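Local atomic coordinates of AbyA5 (Verrucosispora maris, PDB entry 4YWF), a protein that catalyses acetate elimination in spirotetronate biosynthesis, acting as an esterase-like lyase of the alpha/beta-hydrolase superfamily. Residues A[116-121]-A[134-139]; A[129-134]-A[171-176]; A[144-149]-A[197-202]. The protein carries 4 engineered substitutions. One frame throughout, in Å; residues are numbered along the deposited sequence.

Contact 1. Residues A[116-121]-A[134-139]; sequences GIERLE and AGLSTT
The carbonyl oxygen of Gly116 is gripped by a water and by the alpha C-H of Ala134. Water 1 donates to this oxygen at 2.8 Å and accepts from Leu136 N at 3.0 Å, so a single water spans the two chains where they begin to part. The other group is the alpha C-H of Ala134: its CA lies 3.3 Å from Gly116 O, with an angle of 154° at the hydrogen, straight enough for a C-H...O contact. The methyl of the same alanine adds a further touch, Ala134 CB standing 3.6 Å from Gly116 O.

Further along, the contact passes to side chains. With CG trans to its own N (chi1 -178°), Glu118 runs fully extended through CG and crosses Leu136 at about a right angle. Its OE1 comes to 3.9 Å from Leu136 CD1, so the methyl borders one oxygen of the carboxylate. The charge itself is spoken for by Arg205, which forms a salt bridge with OE2 and also packs on Leu136. The same CD1 methyl of Leu136 faces Leu120 CD2 at a looser 4.4 Å; both leucines also touch Val202, so they form a small apolar patch on the side of the outermost strand.

Backbone bonds pair Glu118 with Ala133 and Leu120 with Ala131, and the water and the C-H...O contact carry on past them. This is the open end of a beta hairpin, strands 118-124 and 127-134, which makes up the N-terminal margin of an alpha/beta-hydrolase sheet.

Contact 2. Residues A[129-134]-A[171-176]; sequences VRAWAA and AAVVTE
Trp132 and Val174 exchange two backbone hydrogen bonds, Trp132 N to Val174 O at 2.9 Å and Val174 N to Trp132 O at 2.8 Å, the second almost straight at 176°. Ala134 and Ala172 repeat the exchange, and Ala133 and Val173 between them form a non-hydrogen-bonded pair. Here the alpha carbons bring their hydrogens to the carbonyls: Ala133 CA lies 3.1 Å from Ala172 O. Strand 127-134 is antiparallel both to 171-174 and to its hairpin partner 118-124, whereas the strands beyond 171-174 run parallel; an antiparallel second strand is a hallmark of the alpha/beta-hydrolase fold.

Past the Trp132-Val174 pair, polar side chains take over. Thr175 OG1 donates to Arg130 O at 3.0 Å, approaching 31° off the carbonyl plane; chi1 of -173° swings the hydroxyl opposite Thr175 N and across to strand 127-134. Water 2 also donates to Arg130 O, and to Glu176 OE2, which has a salt bridge to Lys155. A valine in place of Thr175 would remove the hydroxyl, and Arg130 O would probably be left to water 2 without its side-chain donor.

Apolar contact between the strands lies on the face of Val173. This side chain forks over two alanines, CG1 at 4.0 Å from Ala131 CB and CG2 at 4.0 Å from Ala133 CB. The reverse face, with Trp132, Ala134, Ala172 and Val174, is covered by Leu162 of helix 162-167.

Contact 3. Residues A[144-149]-A[197-202]; sequences VLLMTG and VLLDAV
Leu199 sets its CD2 methyl on the end of Val144, and all three side-chain carbons of the valine receive it: CG1 is 3.7 Å from CD2, CG2 3.8 Å and CB 3.9 Å. The bump of the helix therefore rests on the forked top of the valine, between its two methyls. Leu199 leaves the helix with CG opposite its carbonyl carbon (chi1 -70°), and this bend brings its end down to a strand that its CB alone would not face.

Helix 194-201 belongs to a beta-alpha-beta crossover from strand 171-174 to strand 207-215, and strand 143-148 lies between those two in the sheet, so the helix passes directly over it. The axes of 144-148 and 197-201 come within 10.4 Å at their closest, with 136° between their directions, a spacing filled by branched aliphatic side chains from both layers.

Leu146 is the answering bump, rising from the strand into the notch between Leu198 and Leu199. Its CD1 leans on Leu199 CG at 4.1 Å, while CD2 presses on Leu198 CB at 4.0 Å and also meets the CD1 methyl of that leucine. Val202 adds a looser touch, its CG2 standing 4.5 Å from Val144 CG2.

After the helices of its N-terminal part, the last of them 94-111, the chain enters strand 118-124, turns back along 127-134, and contact 1 closes this short loop at the hairpin's open end. Before strand 127-134 is left, contact 2 has begun; it shares Ala134 with contact 1, and the two cross. Contact 2 closes only after strand 143-148 and helix 162-167 have gone by, when strand 171-174 slots in between 127-134 and 143-148. Contact 3 opens inside that loop and closes at 197-202, so it crosses contact 2 but follows contact 1 in series. The hairpin at the sheet's margin, its inner parallel strands and the helix laid over them are thereby tied together.

Contact 1. Residues A[116-121]-A[134-139]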
loop_
_atom_site.group_PDB
_atom_site.type_symbol
_atom_site.label_atom_id
_atom_site.label_comp_id
_atom_site.label_asym_id
_atom_site.label_seq_id
_atom_site.Cartn_x
_atom_site.Cartn_y
_atom_site.Cartn_z
ATOM N N GLY A 116 3.497 6.091 -21.516
ATOM C CA GLY A 116 3.094 6.880 -20.360
ATOM C C GLY A 116 3.581 6.307 -19.034
ATOM O O GLY A 116 3.775 7.081 -18.104
ATOM N N ILE A 117 3.791 4.979 -18.947
ATOM C CA ILE A 117 4.286 4.377 -17.699
ATOM C C ILE A 117 5.782 4.494 -17.620
ATOM O O ILE A 117 6.492 3.960 -18.454
ATOM C CB ILE A 117 3.890 2.893 -17.485
ATOM C CG1 ILE A 117 2.365 2.720 -17.633
ATOM C CG2 ILE A 117 4.342 2.437 -16.104
ATOM C CD1 ILE A 117 1.831 1.351 -17.221
ATOM N N GLU A 118 6.237 5.181 -16.575
ATOM C CA GLU A 118 7.625 5.473 -16.350
ATOM C C GLU A 118 8.100 5.028 -14.982
ATOM O O GLU A 118 7.400 5.144 -14.017
ATOM C CB GLU A 118 7.856 6.976 -16.472
ATOM C CG GLU A 118 9.291 7.434 -16.315
ATOM C CD GLU A 118 9.426 8.955 -16.526
ATOM O OE1 GLU A 118 8.576 9.559 -17.244
ATOM O OE2 GLU A 118 10.372 9.554 -15.943
ATOM N N ARG A 119 9.314 4.547 -14.929
ATOM C CA ARG A 119 9.966 4.153 -13.684
ATOM C C ARG A 119 10.682 5.339 -13.065
ATOM O O ARG A 119 11.426 6.051 -13.741
ATOM C CB ARG A 119 10.992 3.058 -14.006
ATOM C CG ARG A 119 11.998 2.812 -12.897
ATOM C CD ARG A 119 13.005 1.752 -13.289
ATOM N NE ARG A 119 12.507 0.470 -12.861
ATOM C CZ ARG A 119 12.486 -0.626 -13.599
ATOM N NH1 ARG A 119 13.011 -0.650 -14.836
ATOM N NH2 ARG A 119 11.986 -1.734 -13.062
ATOM N N LEU A 120 10.474 5.544 -11.779
ATOM C CA LEU A 120 11.194 6.522 -11.007
ATOM C C LEU A 120 12.099 5.745 -10.024
ATOM O O LEU A 120 11.702 4.783 -9.437
ATOM C CB LEU A 120 10.226 7.378 -10.218
ATOM C CG LEU A 120 9.113 8.080 -10.999
ATOM C CD1 LEU A 120 8.226 8.862 -10.027
ATOM C CD2 LEU A 120 9.738 9.003 -12.052
ATOM N N GLU A 121 13.323 6.201 -9.847
ATOM C CA GLU A 121 14.268 5.614 -8.871
ATOM C C GLU A 121 14.828 6.776 -8.052
ATOM O O GLU A 121 15.370 7.733 -8.612
ATOM C CB GLU A 121 15.385 4.866 -9.603
ATOM C CG GLU A 121 16.166 3.891 -8.694
ATOM C CD GLU A 121 16.705 2.634 -9.419
ATOM O OE1 GLU A 121 16.171 2.224 -10.480
ATOM O OE2 GLU A 121 17.663 2.023 -8.917
ATOM N N ALA A 134 2.569 7.512 -14.129
ATOM C CA ALA A 134 1.969 7.822 -15.428
ATOM C C ALA A 134 1.322 9.143 -15.308
ATOM O O ALA A 134 1.111 9.627 -14.193
ATOM C CB ALA A 134 0.954 6.795 -15.861
ATOM N N GLY A 135 1.044 9.752 -16.454
ATOM C CA GLY A 135 0.368 11.060 -16.471
ATOM C C GLY A 135 1.303 12.207 -16.131
ATOM O O GLY A 135 0.833 13.304 -15.857
ATOM N N LEU A 136 2.625 12.004 -16.190
ATOM C CA LEU A 136 3.562 13.091 -15.955
ATOM C C LEU A 136 3.668 14.031 -17.168
ATOM O O LEU A 136 3.485 13.595 -18.283
ATOM C CB LEU A 136 4.990 12.558 -15.653
ATOM C CG LEU A 136 5.151 11.554 -14.522
ATOM C CD1 LEU A 136 6.590 11.142 -14.301
ATOM C CD2 LEU A 136 4.584 12.140 -13.254
ATOM N N SER A 137 4.000 15.310 -16.940
ATOM C CA SER A 137 3.977 16.334 -18.018
ATOM C C SER A 137 4.633 17.660 -17.554
ATOM O O SER A 137 4.346 18.146 -16.483
ATOM C CB SER A 137 2.516 16.603 -18.462
ATOM O OG SER A 137 2.440 17.437 -19.611
ATOM N N THR A 138 5.522 18.212 -18.366
ATOM C CA THR A 138 6.043 19.577 -18.198
ATOM C C THR A 138 5.091 20.668 -18.722
ATOM O O THR A 138 5.192 21.799 -18.278
ATOM C CB THR A 138 7.334 19.790 -18.998
ATOM O OG1 THR A 138 7.180 19.153 -20.281
ATOM C CG2 THR A 138 8.582 19.240 -18.241
ATOM N N THR A 139 4.194 20.332 -19.658
ATOM C CA THR A 139 3.271 21.312 -20.263
ATOM C C THR A 139 1.923 21.492 -19.496
ATOM O O THR A 139 1.485 22.612 -19.249
ATOM C CB THR A 139 3.036 20.980 -21.750
ATOM O OG1 THR A 139 2.534 19.657 -21.898
ATOM C CG2 THR A 139 4.334 21.043 -22.515
HETATM O O HOH W 1 4.046 9.849 -17.650
#

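Contact 2. Residues A[129-134]-A[171-176]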
loop_
_atom_site.group_PDB
_atom_site.type_symbol
_atom_site.label_atom_id
_atom_site.label_comp_id
_atom_site.label_asym_id
_atom_site.label_seq_id
_atom_site.Cartn_x
_atom_site.Cartn_y
_atom_site.Cartn_z
ATOM N N VAL A 129 14.546 3.880 -3.352
ATOM C CA VAL A 129 13.070 3.660 -3.453
ATOM C C VAL A 129 12.701 3.714 -4.922
ATOM O O VAL A 129 13.008 4.716 -5.559
ATOM C CB VAL A 129 12.295 4.802 -2.717
ATOM C CG1 VAL A 129 10.794 4.620 -2.826
ATOM C CG2 VAL A 129 12.693 4.845 -1.267
ATOM N N ARG A 130 12.066 2.669 -5.468
ATOM C CA ARG A 130 11.517 2.702 -6.835
ATOM C C ARG A 130 10.004 2.920 -6.861
ATOM O O ARG A 130 9.288 2.554 -5.915
ATOM C CB ARG A 130 11.866 1.412 -7.625
ATOM C CG ARG A 130 13.318 1.371 -8.045
ATOM C CD ARG A 130 13.812 -0.017 -8.402
ATOM N NE ARG A 130 14.904 0.062 -9.379
ATOM C CZ ARG A 130 14.921 -0.521 -10.578
ATOM N NH1 ARG A 130 13.924 -1.300 -10.983
ATOM N NH2 ARG A 130 15.961 -0.333 -11.388
ATOM N N ALA A 131 9.516 3.484 -7.971
ATOM C CA ALA A 131 8.104 3.818 -8.136
ATOM C C ALA A 131 7.756 3.695 -9.599
ATOM O O ALA A 131 8.652 3.739 -10.475
ATOM C CB ALA A 131 7.864 5.230 -7.587
ATOM N N TRP A 132 6.482 3.518 -9.890
ATOM C CA TRP A 132 5.983 3.533 -11.255
ATOM C C TRP A 132 5.049 4.714 -11.366
ATOM O O TRP A 132 4.316 4.984 -10.420
ATOM C CB TRP A 132 5.208 2.263 -11.584
ATOM C CG TRP A 132 6.038 1.069 -11.636
ATOM C CD1 TRP A 132 6.073 0.036 -10.723
ATOM C CD2 TRP A 132 6.989 0.737 -12.661
ATOM N NE1 TRP A 132 6.999 -0.926 -11.132
ATOM C CE2 TRP A 132 7.569 -0.513 -12.313
ATOM C CE3 TRP A 132 7.375 1.351 -13.860
ATOM C CZ2 TRP A 132 8.540 -1.116 -13.091
ATOM C CZ3 TRP A 132 8.320 0.702 -14.665
ATOM C CH2 TRP A 132 8.875 -0.507 -14.277
ATOM N N ALA A 133 5.070 5.417 -12.495
ATOM C CA ALA A 133 4.248 6.607 -12.649
ATOM C C ALA A 133 3.654 6.734 -14.043
ATOM O O ALA A 133 4.168 6.154 -14.995
ATOM C CB ALA A 133 5.066 7.837 -12.354
ATOM N N ALA A 134 2.569 7.512 -14.129
ATOM C CA ALA A 134 1.969 7.822 -15.428
ATOM C C ALA A 134 1.322 9.143 -15.308
ATOM O O ALA A 134 1.111 9.627 -14.193
ATOM C CB ALA A 134 0.954 6.795 -15.861
ATOM N N ALA A 171 -1.394 13.043 -12.321
ATOM C CA ALA A 171 -0.085 12.454 -12.269
ATOM C C ALA A 171 -0.064 11.397 -11.142
ATOM O O ALA A 171 -0.055 11.719 -9.970
ATOM C CB ALA A 171 0.933 13.538 -12.041
ATOM N N ALA A 172 -0.059 10.124 -11.532
ATOM C CA ALA A 172 -0.257 8.983 -10.641
ATOM C C ALA A 172 1.104 8.318 -10.395
ATOM O O ALA A 172 1.860 8.087 -11.323
ATOM C CB ALA A 172 -1.277 7.979 -11.214
ATOM N N VAL A 173 1.428 8.113 -9.124
ATOM C CA VAL A 173 2.696 7.529 -8.735
ATOM C C VAL A 173 2.452 6.427 -7.716
ATOM O O VAL A 173 1.923 6.681 -6.599
ATOM C CB VAL A 173 3.582 8.535 -8.061
ATOM C CG1 VAL A 173 4.870 7.862 -7.627
ATOM C CG2 VAL A 173 3.862 9.714 -8.987
ATOM N N VAL A 174 2.847 5.218 -8.051
ATOM C CA VAL A 174 2.527 4.057 -7.233
ATOM C C VAL A 174 3.884 3.568 -6.684
ATOM O O VAL A 174 4.869 3.339 -7.434
ATOM C CB VAL A 174 1.861 2.937 -8.048
ATOM C CG1 VAL A 174 1.802 1.651 -7.226
ATOM C CG2 VAL A 174 0.436 3.346 -8.489
ATOM N N THR A 175 3.964 3.480 -5.395
ATOM C CA THR A 175 5.149 2.902 -4.779
ATOM C C THR A 175 4.727 1.904 -3.688
ATOM O O THR A 175 3.564 1.400 -3.706
ATOM C CB THR A 175 6.060 4.048 -4.294
ATOM O OG1 THR A 175 7.325 3.539 -3.822
ATOM C CG2 THR A 175 5.336 4.846 -3.237
ATOM N N GLU A 176 5.624 1.656 -2.730
ATOM C CA GLU A 176 5.440 0.601 -1.740
ATOM C C GLU A 176 6.154 1.038 -0.452
ATOM O O GLU A 176 6.976 1.953 -0.471
ATOM C CB GLU A 176 6.007 -0.753 -2.247
ATOM C CG GLU A 176 7.442 -0.584 -2.778
ATOM C CD GLU A 176 7.803 -1.618 -3.839
ATOM O OE1 GLU A 176 7.011 -2.540 -3.991
ATOM O OE2 GLU A 176 8.888 -1.501 -4.485
HETATM O O HOH W 2 10.248 0.809 -4.112
#

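Contact 3. Residues A[144-149]-A[197-202]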
loop_
_atom_site.group_PDB
_atom_site.type_symbol
_atom_site.label_atom_id
_atom_site.label_comp_id
_atom_site.label_asym_id
_atom_site.label_seq_id
_atom_site.Cartn_x
_atom_site.Cartn_y
_atom_site.Cartn_z
ATOM N N VAL A 144 -1.369 15.404 -8.270
ATOM C CA VAL A 144 -0.687 14.142 -7.993
ATOM C C VAL A 144 -1.619 13.131 -7.267
ATOM O O VAL A 144 -2.290 13.487 -6.293
ATOM C CB VAL A 144 0.594 14.362 -7.132
ATOM C CG1 VAL A 144 1.260 13.050 -6.859
ATOM C CG2 VAL A 144 1.623 15.183 -7.863
ATOM N N LEU A 145 -1.678 11.897 -7.748
ATOM C CA LEU A 145 -2.240 10.820 -6.939
ATOM C C LEU A 145 -1.133 9.894 -6.474
ATOM O O LEU A 145 -0.489 9.198 -7.285
ATOM C CB LEU A 145 -3.352 10.070 -7.636
ATOM C CG LEU A 145 -4.005 8.924 -6.869
ATOM C CD1 LEU A 145 -4.750 9.295 -5.605
ATOM C CD2 LEU A 145 -5.005 8.339 -7.829
ATOM N N LEU A 146 -0.840 9.966 -5.169
ATOM C CA LEU A 146 0.142 9.085 -4.624
ATOM C C LEU A 146 -0.520 7.770 -4.119
ATOM O O LEU A 146 -1.431 7.808 -3.318
ATOM C CB LEU A 146 0.909 9.765 -3.502
ATOM C CG LEU A 146 1.827 10.940 -3.800
ATOM C CD1 LEU A 146 2.524 11.345 -2.553
ATOM C CD2 LEU A 146 2.892 10.680 -4.862
HETATM N N MSE A 147 -0.031 6.617 -4.549
HETATM C CA MSE A 147 -0.643 5.344 -4.145
HETATM C C MSE A 147 0.310 4.438 -3.513
HETATM O O MSE A 147 1.364 4.126 -4.121
HETATM C CB MSE A 147 -1.239 4.671 -5.350
HETATM C CG MSE A 147 -2.078 3.472 -4.899
HETATM SE SE MSE A 147 -3.489 3.068 -6.217
HETATM C CE MSE A 147 -4.493 1.631 -5.283
ATOM N N THR A 148 -0.076 3.927 -2.343
ATOM C CA THR A 148 0.670 2.918 -1.612
ATOM C C THR A 148 -0.237 1.922 -0.893
ATOM O O THR A 148 -1.334 2.230 -0.499
ATOM C CB THR A 148 1.565 3.554 -0.507
ATOM O OG1 THR A 148 0.758 4.315 0.414
ATOM C CG2 THR A 148 2.611 4.461 -1.104
ATOM N N GLY A 149 0.243 0.698 -0.752
ATOM C CA GLY A 149 -0.431 -0.321 0.006
ATOM C C GLY A 149 0.179 -0.472 1.413
ATOM O O GLY A 149 0.924 0.380 1.887
ATOM N N VAL A 197 9.027 13.237 -0.324
ATOM C CA VAL A 197 10.141 12.857 -1.179
ATOM C C VAL A 197 9.720 12.353 -2.572
ATOM O O VAL A 197 10.436 12.602 -3.536
ATOM C CB VAL A 197 11.021 11.862 -0.446
ATOM C CG1 VAL A 197 11.989 11.167 -1.401
ATOM C CG2 VAL A 197 11.741 12.601 0.695
ATOM N N LEU A 198 8.533 11.764 -2.697
ATOM C CA LEU A 198 7.999 11.392 -3.988
ATOM C C LEU A 198 7.545 12.615 -4.727
ATOM O O LEU A 198 7.754 12.744 -5.930
ATOM C CB LEU A 198 6.789 10.420 -3.833
ATOM C CG LEU A 198 7.111 9.059 -3.272
ATOM C CD1 LEU A 198 5.753 8.450 -2.867
ATOM C CD2 LEU A 198 7.907 8.166 -4.220
ATOM N N LEU A 199 6.910 13.532 -4.004
ATOM C CA LEU A 199 6.462 14.737 -4.651
ATOM C C LEU A 199 7.688 15.580 -5.166
ATOM O O LEU A 199 7.640 16.103 -6.275
ATOM C CB LEU A 199 5.641 15.518 -3.670
ATOM C CG LEU A 199 4.265 14.952 -3.291
ATOM C CD1 LEU A 199 3.750 15.754 -2.068
ATOM C CD2 LEU A 199 3.331 14.990 -4.484
ATOM N N ASP A 200 8.733 15.691 -4.346
ATOM C CA ASP A 200 10.031 16.352 -4.762
ATOM C C ASP A 200 10.557 15.827 -6.071
ATOM O O ASP A 200 10.968 16.598 -6.913
ATOM C CB ASP A 200 11.130 16.188 -3.687
ATOM C CG ASP A 200 10.850 16.988 -2.431
ATOM O OD1 ASP A 200 9.981 17.901 -2.446
ATOM O OD2 ASP A 200 11.458 16.674 -1.385
ATOM N N ALA A 201 10.503 14.521 -6.272
ATOM C CA ALA A 201 10.998 13.921 -7.471
ATOM C C ALA A 201 10.178 14.179 -8.730
ATOM O O ALA A 201 10.696 14.042 -9.835
ATOM C CB ALA A 201 11.168 12.419 -7.237
ATOM N N VAL A 202 8.920 14.594 -8.607
ATOM C CA VAL A 202 8.081 14.862 -9.780
ATOM C C VAL A 202 7.579 16.305 -9.831
ATOM O O VAL A 202 6.653 16.612 -10.576
ATOM C CB VAL A 202 6.835 13.917 -9.837
ATOM C CG1 VAL A 202 7.269 12.450 -9.974
ATOM C CG2 VAL A 202 5.922 14.079 -8.599
#